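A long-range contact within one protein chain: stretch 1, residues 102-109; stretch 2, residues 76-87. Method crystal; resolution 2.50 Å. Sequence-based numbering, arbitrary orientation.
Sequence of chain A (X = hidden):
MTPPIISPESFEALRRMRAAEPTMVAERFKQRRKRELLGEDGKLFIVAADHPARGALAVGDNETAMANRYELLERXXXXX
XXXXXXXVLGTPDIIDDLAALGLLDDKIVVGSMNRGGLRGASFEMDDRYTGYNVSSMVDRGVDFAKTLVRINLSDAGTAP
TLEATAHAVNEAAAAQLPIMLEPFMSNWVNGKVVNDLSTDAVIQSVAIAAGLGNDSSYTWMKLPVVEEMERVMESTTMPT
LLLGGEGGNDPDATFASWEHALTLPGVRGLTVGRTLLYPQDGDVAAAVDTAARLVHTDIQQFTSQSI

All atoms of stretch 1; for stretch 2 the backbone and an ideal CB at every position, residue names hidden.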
# COMPACT_ATOMS: atom_id res chain seq x y z
N GLY A 102 19.38 -31.86 13.68
CA GLY A 102 20.29 -32.50 12.74
C GLY A 102 19.69 -33.62 11.90
O GLY A 102 20.40 -34.55 11.52
N LEU A 103 18.40 -33.53 11.60
CA LEU A 103 17.73 -34.56 10.81
C LEU A 103 17.53 -34.20 9.34
O LEU A 103 16.80 -34.90 8.63
CB LEU A 103 16.36 -34.86 11.43
CG LEU A 103 16.31 -35.11 12.94
CD1 LEU A 103 14.87 -35.27 13.37
CD2 LEU A 103 17.13 -36.34 13.29
N LEU A 104 18.18 -33.15 8.87
CA LEU A 104 18.00 -32.72 7.48
C LEU A 104 19.19 -32.86 6.53
O LEU A 104 19.27 -32.12 5.54
CB LEU A 104 17.48 -31.27 7.46
CG LEU A 104 15.98 -31.05 7.66
CD1 LEU A 104 15.41 -32.01 8.68
CD2 LEU A 104 15.74 -29.61 8.09
N ASP A 105 20.10 -33.78 6.81
CA ASP A 105 21.25 -33.99 5.93
C ASP A 105 20.80 -34.82 4.74
O ASP A 105 20.13 -35.84 4.92
CB ASP A 105 22.37 -34.73 6.65
CG ASP A 105 23.03 -33.90 7.73
OD1 ASP A 105 23.40 -32.75 7.45
OD2 ASP A 105 23.18 -34.42 8.86
N ASP A 106 21.17 -34.40 3.54
CA ASP A 106 20.80 -35.12 2.32
C ASP A 106 19.30 -35.18 2.10
O ASP A 106 18.79 -36.12 1.49
CB ASP A 106 21.35 -36.55 2.37
CG ASP A 106 22.85 -36.60 2.14
OD1 ASP A 106 23.45 -37.65 2.44
OD2 ASP A 106 23.42 -35.60 1.64
N LYS A 107 18.58 -34.19 2.61
CA LYS A 107 17.14 -34.16 2.43
C LYS A 107 16.74 -32.90 1.68
O LYS A 107 17.51 -31.94 1.59
CB LYS A 107 16.43 -34.21 3.79
CG LYS A 107 16.67 -35.51 4.57
CD LYS A 107 15.99 -36.71 3.93
CE LYS A 107 16.24 -37.98 4.75
NZ LYS A 107 15.47 -39.15 4.25
N ILE A 108 15.53 -32.92 1.14
CA ILE A 108 14.99 -31.79 0.41
C ILE A 108 14.10 -31.00 1.35
O ILE A 108 13.16 -31.54 1.93
CB ILE A 108 14.17 -32.26 -0.80
CG1 ILE A 108 15.09 -32.91 -1.83
CG2 ILE A 108 13.39 -31.09 -1.40
CD1 ILE A 108 16.21 -32.00 -2.30
N VAL A 109 14.39 -29.71 1.50
CA VAL A 109 13.59 -28.87 2.37
C VAL A 109 12.68 -27.97 1.55
O VAL A 109 13.16 -27.19 0.71
CB VAL A 109 14.45 -27.97 3.27
CG1 VAL A 109 13.57 -27.32 4.33
CG2 VAL A 109 15.56 -28.78 3.92
N UNK A 76 7.66 -36.99 12.38
CA UNK A 76 8.41 -36.47 11.24
C UNK A 76 9.77 -37.16 11.16
O UNK A 76 10.20 -37.59 10.09
CB UNK A 76 8.58 -34.95 11.35
N UNK A 77 10.44 -37.26 12.31
CA UNK A 77 11.75 -37.90 12.39
C UNK A 77 11.66 -39.33 11.86
O UNK A 77 12.56 -39.79 11.15
CB UNK A 77 12.27 -37.89 13.83
N UNK A 78 10.59 -40.02 12.22
CA UNK A 78 10.39 -41.40 11.77
C UNK A 78 10.29 -41.43 10.25
O UNK A 78 10.99 -42.19 9.58
CB UNK A 78 9.14 -42.01 12.40
N UNK A 79 9.40 -40.60 9.71
CA UNK A 79 9.20 -40.53 8.27
C UNK A 79 10.53 -40.26 7.55
O UNK A 79 10.86 -40.94 6.58
CB UNK A 79 8.18 -39.44 7.93
N UNK A 80 11.28 -39.28 8.03
CA UNK A 80 12.56 -38.92 7.43
C UNK A 80 13.62 -40.01 7.53
O UNK A 80 14.58 -40.02 6.76
CB UNK A 80 13.09 -37.64 8.09
N UNK A 81 13.47 -40.92 8.49
CA UNK A 81 14.44 -41.99 8.67
C UNK A 81 14.20 -43.16 7.72
O UNK A 81 15.10 -43.95 7.45
CB UNK A 81 14.41 -42.48 10.12
N UNK A 82 12.97 -43.26 7.21
CA UNK A 82 12.63 -44.35 6.30
C UNK A 82 13.25 -44.12 4.93
O UNK A 82 13.23 -43.01 4.41
CB UNK A 82 11.11 -44.49 6.18
N UNK A 83 13.82 -45.18 4.34
CA UNK A 83 14.43 -45.00 3.02
C UNK A 83 13.35 -44.61 2.02
O UNK A 83 12.21 -45.08 2.12
CB UNK A 83 15.15 -46.27 2.57
N UNK A 84 13.69 -43.74 1.08
CA UNK A 84 12.71 -43.33 0.09
C UNK A 84 12.17 -41.92 0.28
O UNK A 84 11.66 -41.33 -0.67
CB UNK A 84 11.54 -44.32 0.10
N UNK A 85 12.26 -41.39 1.50
CA UNK A 85 11.76 -40.03 1.74
C UNK A 85 12.85 -39.01 1.42
O UNK A 85 13.86 -38.92 2.12
CB UNK A 85 11.29 -39.87 3.19
N UNK A 86 12.63 -38.25 0.36
CA UNK A 86 13.60 -37.26 -0.09
C UNK A 86 13.61 -35.97 0.71
O UNK A 86 14.63 -35.28 0.74
CB UNK A 86 13.34 -36.93 -1.56
N UNK A 87 12.50 -35.63 1.34
CA UNK A 87 12.48 -34.39 2.10
C UNK A 87 11.21 -34.07 2.85
O UNK A 87 10.30 -34.89 2.98
CB UNK A 87 12.77 -33.23 1.15

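Position 76 lies in helical backbone, and nothing of stretch 1 comes within 5.5 Å of its ideal CB, so the contact sets no demand beyond tolerance of a helix. The deposited residue is Met76, present as selenomethionine, and the end of its side chain leads away from stretch 1.

Position 77 is different. Its CB points sideways, yet the ideal CB already sits 3.7 Å from Leu103 CD1. A small apolar residue gains a contact here without reaching for it; a longer one could also lie alongside that methyl. Ala77 is found, and its CB packs at 3.7 Å against Leu103 CD1.

Positions 78 and 79 are out of reach of stretch 1, which leaves their choice to other surroundings. They are Ile78 and Ala79.

Position 80 points toward stretch 1. The ideal CB is 4.6 Å from both Lys107 CE and Leu103 O, with the side chain of Leu104 farther in, so there is room to extend into a largely aliphatic setting. Leucine, isoleucine or methionine would suit. Leu80 takes the m,t rotamer, bringing its CD1 to 3.9 Å from Leu104 CD1 and 4.4 Å from Leu103 CB. Its backbone matters as much: Lys107 NZ donates a hydrogen bond to Leu80 O at 2.8 Å, a role any residue's carbonyl could fill.

Positions 81 to 84 carry the chain out of the helix and through a type II turn, with no ideal CB near stretch 1. At 81 the CB points sideways and at 82 it points away, so for stretch 1 polar or charged side chains are as good as any. Ser81 turns its hydroxyl back on the helix, OG donating to Ile78 O at 2.6 Å. Arg82 is the first residue to leave helical angles and opens the turn; its guanidinium is bonded elsewhere in the structure. At 83, the second corner, the CB points away and phi is -63°, which suits proline among others; Pro83 is found. At 84, phi is 106° and a CB would jam against the preceding carbonyl O, which calls for glycine, and Gly84 it is.

Position 85 has an ideal CB 4.4 Å from Lys107 NZ. An acidic or polar side chain might look inviting, but the amine can be satisfied by backbone carbonyls, so a compact apolar residue also suits. Val85 is deposited: Lys107 NZ donates to Val85 O at 2.7 Å while Val85 CG2 lies 3.1 Å from the same NZ. The lysine thus ties the last turn of the helix to the final residue of the type II turn.

Position 86 has its CB sideways, 4.4 Å from Ile108 CG1; small or medium side chains, apolar or polar, could lie beside Ile108. Asp86 uses its carboxylate elsewhere in the structure; toward stretch 1 its backbone does the work, Ile108 N donating to Asp86 O at 2.6 Å.

Position 87 pairs with Ile108 in a parallel bridge, their CA atoms 4.0 Å apart. An ideal CB would stand 1.9 Å from Ile108 O, a clash, so only glycine suits this backbone. Gly87 instead brings its CA to 2.9 Å from Ile108 O in a CA-H...O contact.

Stretch 2 (76-87) MAIALSRPGVDG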
# COMPACT_ATOMS: atom_id res chain seq x y z
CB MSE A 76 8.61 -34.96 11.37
CG MSE A 76 7.89 -34.13 10.32
SE MSE A 76 8.44 -34.54 8.51
CE MSE A 76 7.33 -36.09 8.24
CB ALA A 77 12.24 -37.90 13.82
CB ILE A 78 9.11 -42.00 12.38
CG1 ILE A 78 9.29 -42.18 13.89
CG2 ILE A 78 8.79 -43.33 11.71
CD1 ILE A 78 8.05 -42.70 14.59
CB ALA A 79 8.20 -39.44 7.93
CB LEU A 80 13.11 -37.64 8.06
CG LEU A 80 12.39 -36.32 7.77
CD1 LEU A 80 13.12 -35.18 8.47
CD2 LEU A 80 12.34 -36.07 6.26
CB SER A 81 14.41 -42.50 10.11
OG SER A 81 13.20 -43.18 10.38
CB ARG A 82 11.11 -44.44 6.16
CG ARG A 82 10.37 -44.48 7.48
CD ARG A 82 10.91 -45.58 8.38
NE ARG A 82 10.79 -46.89 7.76
CZ ARG A 82 11.17 -48.03 8.34
NH1 ARG A 82 11.70 -48.01 9.55
NH2 ARG A 82 11.00 -49.18 7.70
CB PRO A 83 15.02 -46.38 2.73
CG PRO A 83 14.08 -47.30 3.45
CD PRO A 83 13.89 -46.58 4.77
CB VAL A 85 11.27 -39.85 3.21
CG1 VAL A 85 10.22 -40.90 3.53
CG2 VAL A 85 12.43 -39.94 4.18
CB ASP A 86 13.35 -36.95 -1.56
CG ASP A 86 13.44 -38.18 -2.43
OD1 ASP A 86 14.57 -38.70 -2.61
OD2 ASP A 86 12.39 -38.64 -2.92
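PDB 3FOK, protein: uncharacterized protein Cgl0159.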